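Local coordinates for tail fiber protein (Pseudomonas aeruginosa, PDB 6CL6) that probably serves as the receptor-binding trimeric tail fibre of an R2 pyocin, a contractile injection system, recognising the surface of target bacteria, at residues Gly347-Thr350 against Thr351-Val354; Asp189-Ser192 against Phe193-Arg196; Trp290-Asn293 against Asp294-Leu297. All coordinates share one frame; numbering follows the deposited sequence.

In the fold
The chain runs along an elongated trimer, and the three contacts sit in series, each at a turn leading into a beta strand. Contact 2, at 189-196, belongs to the mixed sheet nearer the middle of the chain, and its centre is about 106 Å from that of contact 3 and about 124 Å from that of contact 1. Contacts 1 and 3 share the C-terminal gp53-like region, of the H-type lectin clan; their centres are about 19 Å apart and their nearest atoms about 11 Å. Contacts 2 and 3 meet the second subunit, whereas no other chain touches contact 1. The side chain of Asp294 in contact 3 is about 4 Å from a bound magnesium ion.

Contact 1 of 3, residues Gly347-Thr350 against Thr351-Val354; sequences GATT and TTAV
The hydroxyl oxygen of Thr349 is gripped by two backbone N-H groups at once: Thr351 N gives a hydrogen bond to Thr349 OG1 at 3.1 Å, and Thr352 N gives another to the same OG1, also at 3.1 Å. The bond from two residues on makes this an ST turn. Threonine suits the place because its OG1 can lie between its own backbone N and carbonyl carbon (chi1 71°), which holds the oxygen over the bend where the following N-H groups converge. The main chain closes the turn in the other direction, since Thr349 N donates to Thr352 O at 2.8 Å. That carbonyl oxygen also receives a CA-H...O contact from Ala348 CA at 3.2 Å. Thr349 and Thr352 lie side by side with their side chains pointing the same way, and a water joins their hydroxyls, 2.7 Å from Thr349 OG1 and 2.9 Å from Thr352 OG1. A second water links Thr350 OG1 and Thr351 OG1, so the polar rim of the turn is tied together through solvent. Next to the threonines the methyls Ala348 CB and Ala353 CB meet at 4.0 Å, small enough to let the two backbones run close together. Gly347 has a positive phi (67°), a conformation that is easy without a CB. The turn closes a beta hairpin, joining strand 343-346 to strand 352-357, the middle strand of a three-stranded antiparallel sheet; there Ala353 touches Phe345 on one neighbouring strand and Ile314 on the other, strand 310-315.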
loop_
_atom_site.group_PDB
_atom_site.type_symbol
_atom_site.label_atom_id
_atom_site.label_comp_id
_atom_site.label_asym_id
_atom_site.label_seq_id
_atom_site.Cartn_x
_atom_site.Cartn_y
_atom_site.Cartn_z
ATOM N N GLY A 347 50.821 51.076 -73.489
ATOM C CA GLY A 347 50.740 52.170 -72.548
ATOM C C GLY A 347 49.614 52.051 -71.552
ATOM O O GLY A 347 49.091 53.073 -71.088
ATOM N N ALA A 348 49.232 50.831 -71.201
ATOM C CA ALA A 348 48.073 50.617 -70.339
ATOM C C ALA A 348 48.402 50.953 -68.890
ATOM O O ALA A 348 49.408 50.491 -68.352
ATOM C CB ALA A 348 47.607 49.168 -70.435
ATOM N N THR A 349 47.530 51.737 -68.262
ATOM C CA THR A 349 47.513 51.918 -66.818
ATOM C C THR A 349 46.302 51.160 -66.274
ATOM O O THR A 349 45.687 50.348 -66.969
ATOM C CB THR A 349 47.468 53.405 -66.447
ATOM O OG1 THR A 349 46.181 53.964 -66.768
ATOM C CG2 THR A 349 48.551 54.175 -67.197
ATOM N N THR A 350 45.930 51.439 -65.018
ATOM C CA THR A 350 44.706 50.840 -64.494
ATOM C C THR A 350 43.462 51.432 -65.158
ATOM O O THR A 350 42.392 50.825 -65.088
ATOM C CB THR A 350 44.599 51.043 -62.990
ATOM O OG1 THR A 350 44.748 52.438 -62.697
ATOM C CG2 THR A 350 45.666 50.244 -62.272
ATOM N N THR A 351 43.583 52.601 -65.801
ATOM C CA THR A 351 42.423 53.310 -66.320
ATOM C C THR A 351 42.450 53.605 -67.806
ATOM O O THR A 351 41.376 53.815 -68.388
ATOM C CB THR A 351 42.242 54.643 -65.566
ATOM O OG1 THR A 351 43.426 55.434 -65.680
ATOM C CG2 THR A 351 41.948 54.384 -64.081
ATOM N N THR A 352 43.619 53.634 -68.436
ATOM C CA THR A 352 43.707 54.037 -69.836
ATOM C C THR A 352 44.698 53.159 -70.595
ATOM O O THR A 352 45.479 52.414 -70.012
ATOM C CB THR A 352 44.158 55.497 -69.987
ATOM O OG1 THR A 352 45.491 55.606 -69.468
ATOM C CG2 THR A 352 43.214 56.450 -69.243
ATOM N N ALA A 353 44.668 53.281 -71.924
ATOM C CA ALA A 353 45.665 52.686 -72.792
ATOM C C ALA A 353 45.705 53.484 -74.086
ATOM O O ALA A 353 44.874 54.377 -74.330
ATOM C CB ALA A 353 45.370 51.221 -73.059
ATOM N N VAL A 354 46.688 53.152 -74.928
ATOM C CA VAL A 354 46.918 53.881 -76.180
ATOM C C VAL A 354 46.757 52.913 -77.343
ATOM O O VAL A 354 47.403 51.858 -77.376
ATOM C CB VAL A 354 48.303 54.539 -76.218
ATOM C CG1 VAL A 354 48.500 55.298 -77.543
ATOM C CG2 VAL A 354 48.461 55.494 -75.019
HETATM O O HOH W 1 47.101 55.158 -71.197
HETATM O O HOH W 2 46.276 56.711 -66.854
HETATM O O HOH W 3 45.458 54.969 -63.729
#

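Contact 2 of 3, residues Asp189-Ser192 against Phe193-Arg196; sequences DGES and FYFR
The phenol of Tyr194 reaches back beside the loop that precedes its strand, where the rim of its ring overlaps the end of the Glu191 side chain. The setting is a beta hairpin, in which strand 180-187 passes through an Asx turn at Asp189 and continues into strand 193-199. Tyr194 OH donates to Glu191 OE1 at 2.5 Å, a short bond that uses the syn lone pair of the carboxylate oxygen. Although the two side chains cross at about a right angle, their flat groups are nearly coplanar, with 25° between carboxylate and ring. OE1 of Glu191 lies at the ring edge, 3.3 Å from Tyr194 CE1, and not over a face. Glutamate has the length needed for this: CG stands opposite the backbone N and the chain then bends at chi2 (-83°), which turns the carboxylate toward the strand. Its other oxygen, OE2, forms a salt bridge with Arg208, which also makes a weak hydrogen bond to the tyrosine hydroxyl; this shared positive charge would be expected to keep Glu191 ionised. Ser192 packs its CB against Tyr194 CE1 at 3.9 Å, approaching the ring obliquely, while its OG is bonded to the backbone oxygen of Met209. A small polar residue fits well between the tyrosine ring and that carbonyl. The loop also meets the rest of the trimer, for Gly190 O accepts a hydrogen bond from Arg207 NE of the third subunit. The Asx turn itself is made by Asp189 OD1, which receives Glu191 N at 3.0 Å, the donor standing well above the carboxylate plane, 58° out of it.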
loop_
_atom_site.group_PDB
_atom_site.type_symbol
_atom_site.label_atom_id
_atom_site.label_comp_id
_atom_site.label_asym_id
_atom_site.label_seq_id
_atom_site.Cartn_x
_atom_site.Cartn_y
_atom_site.Cartn_z
ATOM N N ASP A 189 0.379 -14.812 24.543
ATOM C CA ASP A 189 1.244 -13.764 24.013
ATOM C C ASP A 189 0.522 -12.801 23.069
ATOM O O ASP A 189 1.175 -12.080 22.300
ATOM C CB ASP A 189 2.430 -14.385 23.265
ATOM C CG ASP A 189 1.999 -15.216 22.074
ATOM O OD1 ASP A 189 0.779 -15.411 21.901
ATOM O OD2 ASP A 189 2.877 -15.637 21.286
ATOM N N GLY A 190 -0.805 -12.824 23.049
ATOM C CA GLY A 190 -1.557 -11.942 22.180
ATOM C C GLY A 190 -1.423 -12.246 20.709
ATOM O O GLY A 190 -1.700 -11.382 19.876
ATOM N N GLU A 191 -0.969 -13.451 20.361
ATOM C CA GLU A 191 -0.844 -13.822 18.957
ATOM C C GLU A 191 -2.124 -13.475 18.234
ATOM O O GLU A 191 -2.098 -12.854 17.185
ATOM C CB GLU A 191 -0.516 -15.315 18.806
ATOM C CG GLU A 191 -0.203 -15.717 17.361
ATOM C CD GLU A 191 -1.455 -15.985 16.526
ATOM O OE1 GLU A 191 -2.455 -16.494 17.083
ATOM O OE2 GLU A 191 -1.435 -15.721 15.309
ATOM N N SER A 192 -3.253 -13.865 18.800
ATOM C CA SER A 192 -4.560 -13.303 18.468
ATOM C C SER A 192 -5.607 -13.878 19.421
ATOM O O SER A 192 -5.269 -14.469 20.448
ATOM C CB SER A 192 -4.956 -13.564 17.018
ATOM O OG SER A 192 -6.024 -12.685 16.693
ATOM N N PHE A 193 -6.866 -13.637 19.081
ATOM C CA PHE A 193 -8.079 -14.031 19.804
ATOM C C PHE A 193 -8.931 -14.731 18.764
ATOM O O PHE A 193 -9.065 -14.224 17.639
ATOM C CB PHE A 193 -8.771 -12.793 20.391
ATOM C CG PHE A 193 -9.884 -13.092 21.371
ATOM C CD1 PHE A 193 -11.113 -13.541 20.957
ATOM C CD2 PHE A 193 -9.677 -12.865 22.733
ATOM C CE1 PHE A 193 -12.124 -13.810 21.899
ATOM C CE2 PHE A 193 -10.681 -13.108 23.645
ATOM C CZ PHE A 193 -11.901 -13.572 23.215
ATOM N N TYR A 194 -9.414 -15.940 19.084
ATOM C CA TYR A 194 -10.087 -16.805 18.133
ATOM C C TYR A 194 -11.461 -17.222 18.617
ATOM O O TYR A 194 -11.676 -17.349 19.821
ATOM C CB TYR A 194 -9.307 -18.105 17.912
ATOM C CG TYR A 194 -7.932 -17.923 17.283
ATOM C CD1 TYR A 194 -6.838 -17.518 18.050
ATOM C CD2 TYR A 194 -7.738 -18.162 15.965
ATOM C CE1 TYR A 194 -5.621 -17.360 17.491
ATOM C CE2 TYR A 194 -6.501 -18.024 15.388
ATOM C CZ TYR A 194 -5.448 -17.619 16.151
ATOM O OH TYR A 194 -4.194 -17.479 15.571
ATOM N N PHE A 195 -12.356 -17.531 17.669
ATOM C CA PHE A 195 -13.656 -18.045 18.069
ATOM C C PHE A 195 -14.192 -19.065 17.055
ATOM O O PHE A 195 -13.876 -19.027 15.864
ATOM C CB PHE A 195 -14.650 -16.892 18.318
ATOM C CG PHE A 195 -14.833 -15.998 17.172
ATOM C CD1 PHE A 195 -13.971 -14.931 16.955
ATOM C CD2 PHE A 195 -15.883 -16.202 16.279
ATOM C CE1 PHE A 195 -14.147 -14.092 15.832
ATOM C CE2 PHE A 195 -16.076 -15.371 15.182
ATOM C CZ PHE A 195 -15.200 -14.315 14.949
ATOM N N ARG A 196 -15.009 -19.993 17.547
ATOM C CA ARG A 196 -15.662 -20.960 16.682
ATOM C C ARG A 196 -16.883 -21.518 17.408
ATOM O O ARG A 196 -17.120 -21.251 18.598
ATOM C CB ARG A 196 -14.720 -22.093 16.249
ATOM C CG ARG A 196 -14.439 -23.131 17.338
ATOM C CD ARG A 196 -13.573 -24.299 16.869
ATOM N NE ARG A 196 -13.330 -25.238 17.976
ATOM C CZ ARG A 196 -12.993 -26.512 17.836
ATOM N NH1 ARG A 196 -12.834 -27.046 16.625
ATOM N NH2 ARG A 196 -12.821 -27.280 18.914
#

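Contact 3 of 3, residues Trp290-Asn293 against Asp294-Leu297; sequences WRDN and DTGL
The carboxylate of Asp292 is turned into the bend that follows it, with one oxygen toward Thr295 and the other toward Asp294. CG lies opposite the backbone N (chi1 170°), and from there Asp292 OD2 meets Thr295 OG1 in a very short hydrogen bond of 2.5 Å; Thr295 N adds a weak one to the same oxygen. OD2 also accepts from Trp290 NE1 of the second subunit. On the other branch Asp292 OD1 takes a weak bond from Asp294 N at 3.4 Å. The two carboxylates are turned 75° against each other, Asp292 OD1 lying 3.6 Å from Asp294 OD2; the repulsion is probably eased by donors to Asp294 (Val278 N and, from the second subunit, Ala280 N) and a nearby magnesium ion. Gly296 and Leu297 both face Asp292, forming a G1 beta bulge in the hairpin between strands 288-292 and 297-306. Gly296 N donates to Asp292 O at 2.5 Å and Asp292 N to Leu297 O at 2.8 Å. Glycine suits the bulge because, at phi 88°, a CB would press on the preceding carbonyl oxygen. Thr295 OG1 receives Leu297 N at 3.3 Å, an ST turn, while the Leu297 side chain packs on Trp290 of the second subunit.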
loop_
_atom_site.group_PDB
_atom_site.type_symbol
_atom_site.label_atom_id
_atom_site.label_comp_id
_atom_site.label_asym_id
_atom_site.label_seq_id
_atom_site.Cartn_x
_atom_site.Cartn_y
_atom_site.Cartn_z
ATOM N N TRP A 290 33.836 42.093 -68.058
ATOM C CA TRP A 290 33.455 40.791 -67.502
ATOM C C TRP A 290 34.515 40.430 -66.476
ATOM O O TRP A 290 35.711 40.649 -66.697
ATOM C CB TRP A 290 33.350 39.719 -68.608
ATOM C CG TRP A 290 33.141 38.322 -68.149
ATOM C CD1 TRP A 290 31.939 37.683 -67.941
ATOM C CD2 TRP A 290 34.154 37.352 -67.841
ATOM N NE1 TRP A 290 32.152 36.402 -67.524
ATOM C CE2 TRP A 290 33.497 36.169 -67.445
ATOM C CE3 TRP A 290 35.546 37.380 -67.849
ATOM C CZ2 TRP A 290 34.192 35.014 -67.064
ATOM C CZ3 TRP A 290 36.236 36.227 -67.478
ATOM C CH2 TRP A 290 35.553 35.066 -67.098
ATOM N N ARG A 291 34.075 39.870 -65.348
ATOM C CA ARG A 291 34.963 39.617 -64.229
ATOM C C ARG A 291 34.721 38.210 -63.700
ATOM O O ARG A 291 33.593 37.856 -63.340
ATOM C CB ARG A 291 34.749 40.650 -63.128
ATOM C CG ARG A 291 35.671 40.491 -61.948
ATOM C CD ARG A 291 35.527 41.727 -61.021
ATOM N NE ARG A 291 36.532 41.754 -59.968
ATOM C CZ ARG A 291 36.895 42.848 -59.301
ATOM N NH1 ARG A 291 36.337 44.023 -59.587
ATOM N NH2 ARG A 291 37.821 42.770 -58.354
ATOM N N ASP A 292 35.777 37.416 -63.674
ATOM C CA ASP A 292 35.766 36.117 -63.002
ATOM C C ASP A 292 36.083 36.359 -61.532
ATOM O O ASP A 292 37.232 36.585 -61.158
ATOM C CB ASP A 292 36.779 35.170 -63.634
ATOM C CG ASP A 292 36.968 33.907 -62.796
ATOM O OD1 ASP A 292 35.947 33.297 -62.410
ATOM O OD2 ASP A 292 38.119 33.557 -62.485
ATOM N N ASN A 293 35.073 36.288 -60.684
ATOM C CA ASN A 293 35.281 36.563 -59.271
ATOM C C ASN A 293 35.965 35.434 -58.531
ATOM O O ASN A 293 36.437 35.671 -57.418
ATOM C CB ASN A 293 33.937 36.922 -58.663
ATOM C CG ASN A 293 33.400 38.230 -59.240
ATOM O OD1 ASN A 293 34.044 39.268 -59.113
ATOM N ND2 ASN A 293 32.262 38.168 -59.922
ATOM N N ASP A 294 36.094 34.249 -59.137
ATOM C CA ASP A 294 36.937 33.211 -58.553
ATOM C C ASP A 294 38.391 33.654 -58.499
ATOM O O ASP A 294 39.087 33.396 -57.515
ATOM C CB ASP A 294 36.843 31.905 -59.364
ATOM C CG ASP A 294 35.504 31.223 -59.255
ATOM O OD1 ASP A 294 34.920 31.246 -58.157
ATOM O OD2 ASP A 294 35.036 30.621 -60.248
ATOM N N THR A 295 38.886 34.267 -59.581
ATOM C CA THR A 295 40.279 34.651 -59.672
ATOM C C THR A 295 40.501 36.162 -59.692
ATOM O O THR A 295 41.629 36.614 -59.448
ATOM C CB THR A 295 40.917 34.062 -60.945
ATOM O OG1 THR A 295 40.331 34.658 -62.108
ATOM C CG2 THR A 295 40.717 32.554 -61.009
ATOM N N GLY A 296 39.483 36.943 -60.019
ATOM C CA GLY A 296 39.653 38.378 -60.192
ATOM C C GLY A 296 40.057 38.812 -61.583
ATOM O O GLY A 296 40.250 40.009 -61.806
ATOM N N LEU A 297 40.194 37.885 -62.526
ATOM C CA LEU A 297 40.517 38.273 -63.896
ATOM C C LEU A 297 39.379 39.090 -64.490
ATOM O O LEU A 297 38.196 38.747 -64.349
ATOM C CB LEU A 297 40.787 37.036 -64.751
ATOM C CG LEU A 297 41.090 37.276 -66.229
ATOM C CD1 LEU A 297 42.440 37.943 -66.389
ATOM C CD2 LEU A 297 41.047 35.969 -66.981
#